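Local coordinates for protein monooxygenase (Agrobacterium tumefaciens, PDB 2I7G) that probably acts as a flavin-dependent monooxygenase of the luciferase-like family, built on a TIM barrel, at residues Ala208-Leu219 with Leu232-Ala243; Thr92-Val103 with Gly125-Phe136. All blocks are in the same frame, centred on the assembly; numbering follows the deposited sequence.

Contact 1. Residues Ala208-Leu219 with Leu232-Ala243; sequences ARAGAMGLPVAL and LFDLYHEAARRA
The phenol oxygen of Y236 donates to the backbone carbonyl of L215, OH to O 2.7 Å, reaching it from above the carbonyl plane rather than along a lone pair; the same oxygen has a weak second bond from the backbone N of R251. With CG anti to the backbone N (chi1 175°), the ring leaves helix 232-242 and lies between helix 208-212 and strand 217-219. V217 covers one face: its CG2 stands 3.5 Å from the ring centroid, 8° off the normal, a CH-pi contact. On the edge of the ring near L215 O lies also the backbone of A210, while CD1 meets G211 CA at 3.5 Å.

This is the layering of a TIM barrel, in which helix 230-242, of the beta-alpha-beta unit from strand 217-220 to strand 252-260, covers the outside of the strands. The axes of 208-212 and 232-242 cross at -37° and approach to 7.1 Å, a closeness that small residues permit. G211, with no side chain, brings its CA within 4.5 Å of A240 CA. A240 CA makes a CA-H...O contact with G211 O, and the methyls of A208 and A239 meet beside it. Farther along, L219 lays CB and CD2 against F233, CB to CZ 3.9 Å, and turns CD1 to L232 CD1; F325 meets the F233 ring with its own plane steeply inclined.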
loop_
_atom_site.group_PDB
_atom_site.type_symbol
_atom_site.label_atom_id
_atom_site.label_comp_id
_atom_site.label_asym_id
_atom_site.label_seq_id
_atom_site.Cartn_x
_atom_site.Cartn_y
_atom_site.Cartn_z
ATOM N N ALA B 208 10.249 4.863 28.741
ATOM C CA ALA B 208 9.334 5.303 29.795
ATOM C C ALA B 208 8.030 5.835 29.234
ATOM O O ALA B 208 6.958 5.528 29.724
ATOM C CB ALA B 208 10.010 6.367 30.699
ATOM N N ARG B 209 8.116 6.610 28.168
ATOM C CA ARG B 209 6.909 7.152 27.579
ATOM C C ARG B 209 5.973 6.020 27.109
ATOM O O ARG B 209 4.773 6.050 27.413
ATOM C CB ARG B 209 7.258 8.115 26.435
ATOM C CG ARG B 209 6.073 8.937 25.909
ATOM C CD ARG B 209 5.234 9.570 27.021
ATOM N NE ARG B 209 3.945 10.037 26.492
ATOM C CZ ARG B 209 2.897 10.385 27.239
ATOM N NH1 ARG B 209 1.771 10.788 26.651
ATOM N NH2 ARG B 209 2.957 10.305 28.567
ATOM N N ALA B 210 6.522 5.027 26.410
ATOM C CA ALA B 210 5.742 3.861 25.965
ATOM C C ALA B 210 5.031 3.162 27.159
ATOM O O ALA B 210 3.867 2.782 27.066
ATOM C CB ALA B 210 6.668 2.883 25.273
ATOM N N GLY B 211 5.757 2.963 28.247
ATOM C CA GLY B 211 5.195 2.336 29.461
ATOM C C GLY B 211 4.068 3.155 30.087
ATOM O O GLY B 211 3.024 2.614 30.431
ATOM N N ALA B 212 4.309 4.458 30.242
ATOM C CA ALA B 212 3.314 5.402 30.785
ATOM C C ALA B 212 2.019 5.427 29.944
ATOM O O ALA B 212 0.932 5.674 30.473
ATOM C CB ALA B 212 3.912 6.779 30.885
HETATM N N MSE B 213 2.151 5.181 28.642
HETATM C CA MSE B 213 1.031 5.113 27.712
HETATM C C MSE B 213 0.461 3.704 27.553
HETATM O O MSE B 213 -0.523 3.507 26.839
HETATM C CB MSE B 213 1.476 5.617 26.351
HETATM C CG MSE B 213 1.768 7.108 26.317
HETATM SE SE MSE B 213 2.377 7.649 24.543
HETATM C CE MSE B 213 3.718 6.310 24.177
ATOM N N GLY B 214 1.105 2.739 28.199
ATOM C CA GLY B 214 0.617 1.376 28.237
ATOM C C GLY B 214 0.668 0.700 26.872
ATOM O O GLY B 214 -0.183 -0.135 26.587
ATOM N N LEU B 215 1.650 1.053 26.028
ATOM C CA LEU B 215 1.803 0.452 24.693
ATOM C C LEU B 215 2.922 -0.607 24.709
ATOM O O LEU B 215 3.874 -0.451 25.473
ATOM C CB LEU B 215 2.176 1.526 23.678
ATOM C CG LEU B 215 1.044 2.562 23.489
ATOM C CD1 LEU B 215 1.581 3.703 22.684
ATOM C CD2 LEU B 215 -0.078 1.888 22.743
ATOM N N PRO B 216 2.784 -1.693 23.933
ATOM C CA PRO B 216 3.867 -2.688 23.832
ATOM C C PRO B 216 5.115 -2.023 23.229
ATOM O O PRO B 216 5.000 -1.062 22.455
ATOM C CB PRO B 216 3.348 -3.731 22.812
ATOM C CG PRO B 216 1.911 -3.390 22.553
ATOM C CD PRO B 216 1.602 -2.044 23.115
ATOM N N VAL B 217 6.282 -2.506 23.633
ATOM C CA VAL B 217 7.547 -1.907 23.222
ATOM C C VAL B 217 8.453 -2.952 22.588
ATOM O O VAL B 217 8.494 -4.128 23.021
ATOM C CB VAL B 217 8.294 -1.181 24.371
ATOM C CG1 VAL B 217 7.503 0.054 24.802
ATOM C CG2 VAL B 217 8.537 -2.117 25.588
ATOM N N ALA B 218 9.186 -2.533 21.564
ATOM C CA ALA B 218 10.169 -3.430 20.908
ATOM C C ALA B 218 11.529 -2.755 21.022
ATOM O O ALA B 218 11.725 -1.676 20.460
ATOM C CB ALA B 218 9.795 -3.645 19.430
ATOM N N LEU B 219 12.444 -3.389 21.737
ATOM C CA LEU B 219 13.767 -2.858 21.976
ATOM C C LEU B 219 14.808 -3.391 20.971
ATOM O O LEU B 219 15.025 -4.607 20.866
ATOM C CB LEU B 219 14.193 -3.291 23.372
ATOM C CG LEU B 219 15.534 -2.773 23.853
ATOM C CD1 LEU B 219 15.661 -1.212 23.818
ATOM C CD2 LEU B 219 15.677 -3.301 25.291
ATOM N N LEU B 232 16.304 -1.426 30.936
ATOM C CA LEU B 232 15.368 -0.598 30.147
ATOM C C LEU B 232 13.961 -1.125 30.323
ATOM O O LEU B 232 13.002 -0.346 30.388
ATOM C CB LEU B 232 15.736 -0.529 28.650
ATOM C CG LEU B 232 17.012 0.290 28.343
ATOM C CD1 LEU B 232 17.411 0.135 26.889
ATOM C CD2 LEU B 232 16.871 1.810 28.685
ATOM N N PHE B 233 13.828 -2.449 30.403
ATOM C CA PHE B 233 12.499 -3.031 30.596
ATOM C C PHE B 233 11.983 -2.765 32.031
ATOM O O PHE B 233 10.772 -2.655 32.223
ATOM C CB PHE B 233 12.475 -4.518 30.294
ATOM C CG PHE B 233 12.441 -4.821 28.813
ATOM C CD1 PHE B 233 12.025 -3.844 27.904
ATOM C CD2 PHE B 233 12.784 -6.067 28.341
ATOM C CE1 PHE B 233 11.991 -4.116 26.521
ATOM C CE2 PHE B 233 12.750 -6.356 26.962
ATOM C CZ PHE B 233 12.347 -5.394 26.066
ATOM N N ASP B 234 12.903 -2.686 33.013
ATOM C CA ASP B 234 12.562 -2.184 34.364
ATOM C C ASP B 234 11.874 -0.842 34.290
ATOM O O ASP B 234 10.850 -0.607 34.928
ATOM C CB ASP B 234 13.819 -1.988 35.270
ATOM C CG ASP B 234 14.433 -3.290 35.748
ATOM O OD1 ASP B 234 13.849 -4.361 35.459
ATOM O OD2 ASP B 234 15.505 -3.230 36.446
ATOM N N LEU B 235 12.479 0.063 33.534
ATOM C CA LEU B 235 11.987 1.410 33.421
ATOM C C LEU B 235 10.621 1.464 32.738
ATOM O O LEU B 235 9.747 2.224 33.153
ATOM C CB LEU B 235 12.997 2.224 32.652
ATOM C CG LEU B 235 12.809 3.711 32.459
ATOM C CD1 LEU B 235 12.823 4.430 33.817
ATOM C CD2 LEU B 235 13.982 4.143 31.601
ATOM N N TYR B 236 10.452 0.663 31.675
ATOM C CA TYR B 236 9.149 0.476 31.022
ATOM C C TYR B 236 8.057 0.071 32.039
ATOM O O TYR B 236 7.000 0.696 32.119
ATOM C CB TYR B 236 9.327 -0.627 29.973
ATOM C CG TYR B 236 8.086 -1.060 29.276
ATOM C CD1 TYR B 236 7.367 -0.169 28.477
ATOM C CD2 TYR B 236 7.624 -2.377 29.409
ATOM C CE1 TYR B 236 6.193 -0.570 27.793
ATOM C CE2 TYR B 236 6.458 -2.793 28.760
ATOM C CZ TYR B 236 5.756 -1.887 27.937
ATOM O OH TYR B 236 4.630 -2.301 27.271
ATOM N N HIS B 237 8.313 -0.993 32.789
ATOM C CA HIS B 237 7.329 -1.501 33.755
ATOM C C HIS B 237 7.096 -0.520 34.897
ATOM O O HIS B 237 5.966 -0.388 35.372
ATOM C CB HIS B 237 7.747 -2.880 34.289
ATOM C CG HIS B 237 7.771 -3.951 33.234
ATOM N ND1 HIS B 237 6.643 -4.338 32.545
ATOM C CD2 HIS B 237 8.779 -4.726 32.770
ATOM C CE1 HIS B 237 6.960 -5.282 31.677
ATOM N NE2 HIS B 237 8.252 -5.533 31.788
ATOM N N GLU B 238 8.152 0.169 35.329
ATOM C CA GLU B 238 8.021 1.150 36.438
ATOM C C GLU B 238 7.221 2.368 35.982
ATOM O O GLU B 238 6.352 2.851 36.705
ATOM C CB GLU B 238 9.402 1.539 36.979
ATOM C CG GLU B 238 9.437 2.601 38.080
ATOM C CD GLU B 238 8.892 2.125 39.432
ATOM O OE1 GLU B 238 8.495 0.937 39.580
ATOM O OE2 GLU B 238 8.874 2.967 40.353
ATOM N N ALA B 239 7.476 2.840 34.759
ATOM C CA ALA B 239 6.670 3.913 34.192
ATOM C C ALA B 239 5.218 3.485 34.090
ATOM O O ALA B 239 4.308 4.274 34.391
ATOM C CB ALA B 239 7.202 4.330 32.850
ATOM N N ALA B 240 4.995 2.230 33.712
ATOM C CA ALA B 240 3.631 1.706 33.620
ATOM C C ALA B 240 3.006 1.624 35.026
ATOM O O ALA B 240 1.877 2.074 35.218
ATOM C CB ALA B 240 3.618 0.350 32.941
ATOM N N ARG B 241 3.744 1.085 35.992
ATOM C CA ARG B 241 3.241 0.989 37.371
ATOM C C ARG B 241 2.816 2.365 37.901
ATOM O O ARG B 241 1.689 2.516 38.429
ATOM C CB ARG B 241 4.273 0.337 38.297
ATOM C CG ARG B 241 3.766 0.091 39.738
ATOM C CD ARG B 241 4.892 -0.376 40.664
ATOM N NE ARG B 241 5.825 0.712 40.957
ATOM C CZ ARG B 241 5.637 1.632 41.895
ATOM N NH1 ARG B 241 4.555 1.594 42.670
ATOM N NH2 ARG B 241 6.539 2.587 42.075
ATOM N N ARG B 242 3.685 3.369 37.755
ATOM C CA ARG B 242 3.388 4.717 38.275
ATOM C C ARG B 242 2.349 5.510 37.469
ATOM O O ARG B 242 1.828 6.521 37.950
ATOM C CB ARG B 242 4.664 5.542 38.483
ATOM C CG ARG B 242 5.398 5.196 39.769
ATOM C CD ARG B 242 5.797 6.457 40.532
ATOM N NE ARG B 242 6.273 6.181 41.894
ATOM C CZ ARG B 242 7.486 5.712 42.183
ATOM N NH1 ARG B 242 8.348 5.443 41.209
ATOM N NH2 ARG B 242 7.835 5.493 43.442
ATOM N N ALA B 243 2.057 5.062 36.253
ATOM C CA ALA B 243 0.933 5.598 35.457
ATOM C C ALA B 243 -0.349 4.780 35.675
ATOM O O ALA B 243 -1.407 5.084 35.119
ATOM C CB ALA B 243 1.293 5.659 33.971
#

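Contact 2. Residues Thr92-Val103 with Gly125-Phe136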
loop_
_atom_site.group_PDB
_atom_site.type_symbol
_atom_site.label_atom_id
_atom_site.label_comp_id
_atom_site.label_asym_id
_atom_site.label_seq_id
_atom_site.Cartn_x
_atom_site.Cartn_y
_atom_site.Cartn_z
ATOM N N THR B 92 -0.227 -15.510 2.294
ATOM C CA THR B 92 0.039 -16.162 3.584
ATOM C C THR B 92 -1.273 -16.406 4.319
ATOM O O THR B 92 -2.321 -15.824 3.951
ATOM C CB THR B 92 0.988 -15.272 4.480
ATOM O OG1 THR B 92 0.360 -13.989 4.698
ATOM C CG2 THR B 92 2.395 -15.111 3.831
ATOM N N LYS B 93 -1.160 -17.228 5.365
ATOM C CA LYS B 93 -2.285 -17.704 6.166
ATOM C C LYS B 93 -2.215 -17.260 7.630
ATOM O O LYS B 93 -3.186 -16.676 8.120
ATOM C CB LYS B 93 -2.392 -19.242 6.101
ATOM C CG LYS B 93 -2.269 -19.822 4.688
ATOM C CD LYS B 93 -3.285 -19.180 3.705
ATOM C CE LYS B 93 -4.571 -19.949 3.607
ATOM N NZ LYS B 93 -5.614 -19.181 2.856
ATOM N N ASN B 94 -1.081 -17.524 8.307
ATOM C CA ASN B 94 -1.020 -17.451 9.780
ATOM C C ASN B 94 -0.110 -16.381 10.338
ATOM O O ASN B 94 -0.351 -15.851 11.416
ATOM C CB ASN B 94 -0.631 -18.824 10.330
ATOM C CG ASN B 94 -1.621 -19.890 9.935
ATOM O OD1 ASN B 94 -1.249 -20.913 9.362
ATOM N ND2 ASN B 94 -2.892 -19.657 10.225
ATOM N N ILE B 95 0.925 -16.048 9.584
ATOM C CA ILE B 95 1.925 -15.111 10.106
ATOM C C ILE B 95 1.375 -13.687 10.280
ATOM O O ILE B 95 0.612 -13.199 9.442
ATOM C CB ILE B 95 3.192 -15.142 9.215
ATOM C CG1 ILE B 95 4.417 -14.570 9.946
ATOM C CG2 ILE B 95 2.935 -14.506 7.861
ATOM C CD1 ILE B 95 5.720 -15.094 9.330
ATOM N N ARG B 96 1.734 -13.042 11.382
ATOM C CA ARG B 96 1.352 -11.667 11.550
ATOM C C ARG B 96 2.270 -10.757 10.756
ATOM O O ARG B 96 3.452 -11.067 10.542
ATOM C CB ARG B 96 1.238 -11.310 13.018
ATOM C CG ARG B 96 0.104 -12.182 13.646
ATOM C CD ARG B 96 -0.313 -11.803 15.015
ATOM N NE ARG B 96 -0.722 -10.416 15.097
ATOM C CZ ARG B 96 -1.982 -10.001 14.984
ATOM N NH1 ARG B 96 -2.986 -10.864 14.760
ATOM N NH2 ARG B 96 -2.229 -8.712 15.079
ATOM N N LEU B 97 1.726 -9.640 10.310
ATOM C CA LEU B 97 2.416 -8.800 9.309
ATOM C C LEU B 97 2.557 -7.374 9.851
ATOM O O LEU B 97 1.529 -6.671 10.068
ATOM C CB LEU B 97 1.587 -8.773 8.008
ATOM C CG LEU B 97 1.483 -10.158 7.295
ATOM C CD1 LEU B 97 0.402 -10.059 6.206
ATOM C CD2 LEU B 97 2.836 -10.622 6.732
ATOM N N THR B 98 3.789 -6.937 10.067
ATOM C CA THR B 98 3.987 -5.631 10.769
ATOM C C THR B 98 4.994 -4.757 10.024
ATOM O O THR B 98 5.903 -5.264 9.352
ATOM C CB THR B 98 4.440 -5.805 12.263
ATOM O OG1 THR B 98 4.566 -4.537 12.924
ATOM C CG2 THR B 98 5.788 -6.555 12.372
ATOM N N SER B 99 4.849 -3.448 10.159
ATOM C CA SER B 99 6.022 -2.594 9.859
ATOM C C SER B 99 7.087 -2.793 10.980
ATOM O O SER B 99 6.761 -3.233 12.084
ATOM C CB SER B 99 5.621 -1.126 9.737
ATOM O OG SER B 99 4.929 -0.683 10.893
ATOM N N ALA B 100 8.336 -2.455 10.691
ATOM C CA ALA B 100 9.442 -2.614 11.658
ATOM C C ALA B 100 10.636 -1.770 11.169
ATOM O O ALA B 100 11.685 -2.325 10.869
ATOM C CB ALA B 100 9.825 -4.155 11.774
ATOM N N VAL B 101 10.478 -0.444 11.050
ATOM C CA VAL B 101 9.373 0.332 11.662
ATOM C C VAL B 101 8.719 1.219 10.613
ATOM O O VAL B 101 9.254 1.400 9.502
ATOM C CB VAL B 101 9.889 1.288 12.812
ATOM C CG1 VAL B 101 10.677 0.468 13.821
ATOM C CG2 VAL B 101 10.789 2.399 12.233
ATOM N N SER B 102 7.550 1.720 10.958
ATOM C CA SER B 102 6.895 2.839 10.285
ATOM C C SER B 102 7.526 4.098 10.906
ATOM O O SER B 102 7.477 4.272 12.125
ATOM C CB SER B 102 5.402 2.814 10.588
ATOM O OG SER B 102 4.731 1.803 9.849
ATOM N N VAL B 103 8.140 4.967 10.098
ATOM C CA VAL B 103 8.701 6.227 10.639
ATOM C C VAL B 103 7.510 7.208 10.719
ATOM O O VAL B 103 7.288 8.085 9.856
ATOM C CB VAL B 103 9.882 6.766 9.799
ATOM C CG1 VAL B 103 10.470 8.033 10.464
ATOM C CG2 VAL B 103 10.975 5.659 9.663
ATOM N N GLY B 125 -7.180 -10.078 9.673
ATOM C CA GLY B 125 -6.924 -9.688 11.065
ATOM C C GLY B 125 -5.499 -9.891 11.555
ATOM O O GLY B 125 -5.286 -10.069 12.750
ATOM N N ARG B 126 -4.523 -9.824 10.632
ATOM C CA ARG B 126 -3.116 -10.151 10.976
ATOM C C ARG B 126 -2.125 -8.945 10.935
ATOM O O ARG B 126 -0.883 -9.142 11.142
ATOM C CB ARG B 126 -2.612 -11.259 10.073
ATOM C CG ARG B 126 -3.171 -12.627 10.412
ATOM C CD ARG B 126 -2.716 -13.704 9.492
ATOM N NE ARG B 126 -3.137 -13.538 8.096
ATOM C CZ ARG B 126 -2.317 -13.587 7.037
ATOM N NH1 ARG B 126 -0.987 -13.754 7.149
ATOM N NH2 ARG B 126 -2.861 -13.446 5.824
ATOM N N ALA B 127 -2.641 -7.720 10.720
ATOM C CA ALA B 127 -1.765 -6.536 10.601
ATOM C C ALA B 127 -1.393 -5.900 11.949
ATOM O O ALA B 127 -2.189 -5.938 12.923
ATOM C CB ALA B 127 -2.386 -5.439 9.643
ATOM N N GLU B 128 -0.206 -5.285 11.964
ATOM C CA GLU B 128 0.256 -4.480 13.099
ATOM C C GLU B 128 1.135 -3.352 12.578
ATOM O O GLU B 128 1.706 -3.413 11.440
ATOM C CB GLU B 128 1.090 -5.332 14.102
ATOM C CG GLU B 128 0.422 -6.597 14.604
ATOM C CD GLU B 128 1.240 -7.296 15.660
ATOM O OE1 GLU B 128 2.400 -6.864 15.912
ATOM O OE2 GLU B 128 0.717 -8.287 16.208
ATOM N N ILE B 129 1.234 -2.315 13.406
ATOM C CA ILE B 129 2.116 -1.176 13.118
ATOM C C ILE B 129 3.172 -1.128 14.223
ATOM O O ILE B 129 2.819 -1.199 15.409
ATOM C CB ILE B 129 1.324 0.175 13.140
ATOM C CG1 ILE B 129 0.255 0.184 12.029
ATOM C CG2 ILE B 129 2.335 1.349 13.015
ATOM C CD1 ILE B 129 -0.828 1.331 12.213
HETATM N N MSE B 130 4.453 -1.029 13.843
HETATM C CA MSE B 130 5.493 -0.731 14.837
HETATM C C MSE B 130 6.069 0.628 14.489
HETATM O O MSE B 130 6.709 0.798 13.433
HETATM C CB MSE B 130 6.577 -1.818 14.866
HETATM C CG MSE B 130 7.648 -1.507 15.885
HETATM SE SE MSE B 130 9.224 -2.692 15.627
HETATM C CE MSE B 130 8.368 -4.392 15.197
ATOM N N ALA B 131 5.764 1.610 15.332
ATOM C CA ALA B 131 6.153 2.991 15.039
ATOM C C ALA B 131 7.476 3.307 15.745
ATOM O O ALA B 131 7.673 2.962 16.926
ATOM C CB ALA B 131 5.089 3.922 15.506
ATOM N N GLY B 132 8.366 3.977 15.044
ATOM C CA GLY B 132 9.604 4.393 15.673
ATOM C C GLY B 132 10.382 5.414 14.876
ATOM O O GLY B 132 9.964 5.861 13.800
ATOM N N ARG B 133 11.532 5.765 15.432
ATOM C CA ARG B 133 12.411 6.782 14.858
ATOM C C ARG B 133 13.036 6.323 13.529
ATOM O O ARG B 133 13.149 7.109 12.585
ATOM C CB ARG B 133 13.464 7.144 15.917
ATOM C CG ARG B 133 14.487 8.151 15.507
ATOM C CD ARG B 133 15.433 8.406 16.707
ATOM N NE ARG B 133 15.542 9.841 16.853
ATOM C CZ ARG B 133 14.967 10.555 17.812
ATOM N NH1 ARG B 133 15.098 11.857 17.778
ATOM N NH2 ARG B 133 14.291 9.968 18.805
ATOM N N GLY B 134 13.385 5.039 13.443
ATOM C CA GLY B 134 14.096 4.477 12.284
ATOM C C GLY B 134 15.165 5.456 11.809
ATOM O O GLY B 134 15.913 6.028 12.620
ATOM N N SER B 135 15.239 5.702 10.516
ATOM C CA SER B 135 16.273 6.614 10.028
ATOM C C SER B 135 15.751 8.025 9.711
ATOM O O SER B 135 16.251 8.695 8.809
ATOM C CB SER B 135 17.016 6.004 8.841
ATOM O OG SER B 135 17.726 4.870 9.280
ATOM N N PHE B 136 14.745 8.450 10.472
ATOM C CA PHE B 136 14.197 9.801 10.371
ATOM C C PHE B 136 15.265 10.819 9.945
ATOM O O PHE B 136 15.043 11.631 9.041
ATOM C CB PHE B 136 13.602 10.236 11.720
ATOM C CG PHE B 136 14.564 11.011 12.596
ATOM C CD1 PHE B 136 14.513 12.400 12.648
ATOM C CD2 PHE B 136 15.529 10.358 13.362
ATOM C CE1 PHE B 136 15.400 13.120 13.447
ATOM C CE2 PHE B 136 16.419 11.074 14.164
ATOM C CZ PHE B 136 16.357 12.456 14.203
HETATM O O HOH W 1 4.542 -5.071 15.568
#
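R126 and R96 reach across the start of this parallel strand pair. R126 NH1 donates to T92 OG1 (2.8 Å) in its guanidinium plane and to I95 O (2.9 Å) on a lone pair; a bend at chi3 (-63°) turns the long chain back to these acceptors, and S123 O holds its NE. R96, also bent at chi3, sends NE to E128 OE2 (2.8 Å), a salt bridge from the anti side, tilted out of the carboxylate plane, with the two planes 47° apart. E128 OE1 pairs with R329 and accepts a hydrogen bond from a water that also donates to T98 OG1, so both carboxylate oxygens of this buried acid are engaged.

The backbone ladder sets these groups: L97 N bonds to R126 O (2.8 Å) and E128 N to L97 O. Beyond T98 the register slips by one around the cis peptide before V101. There S99 OG accepts from M130 N (3.0 Å), replacing a backbone carbonyl, before S102 N returns to M130 O (2.8 Å). Selenomethionine M130 crosses V101 at about a right angle, SE against CG1, and sets CE against A100 CB. Strand 65-68 flanks strand 96-99, strand 196-200 flanks strand 127-131, and helix 109-122, the crossover between the pair, packs F116 on S99 and I129.

How the contacts relate
From the N terminus, contact 2 comes first: segment 92-103 runs into the crossover helix 109-122, and the chain returns as 125-136 to close that loop. Contact 1 opens only later, when helix 204-212 leads into strand 217-220 and helix 230-242 folds back over both. The two are therefore in series, neither nested nor crossed. Contact 2 joins adjacent parallel strands close to the centre of the fold, whereas contact 1 fastens outer helix 230-242 to the strand and helix that come before it in the chain. Strand 196-200 lies between strands 127-131 and 217-220 in the sheet, yet the contacts still touch, A218 CB to M130 SE 4.0 Å, with centres about 20 Å apart.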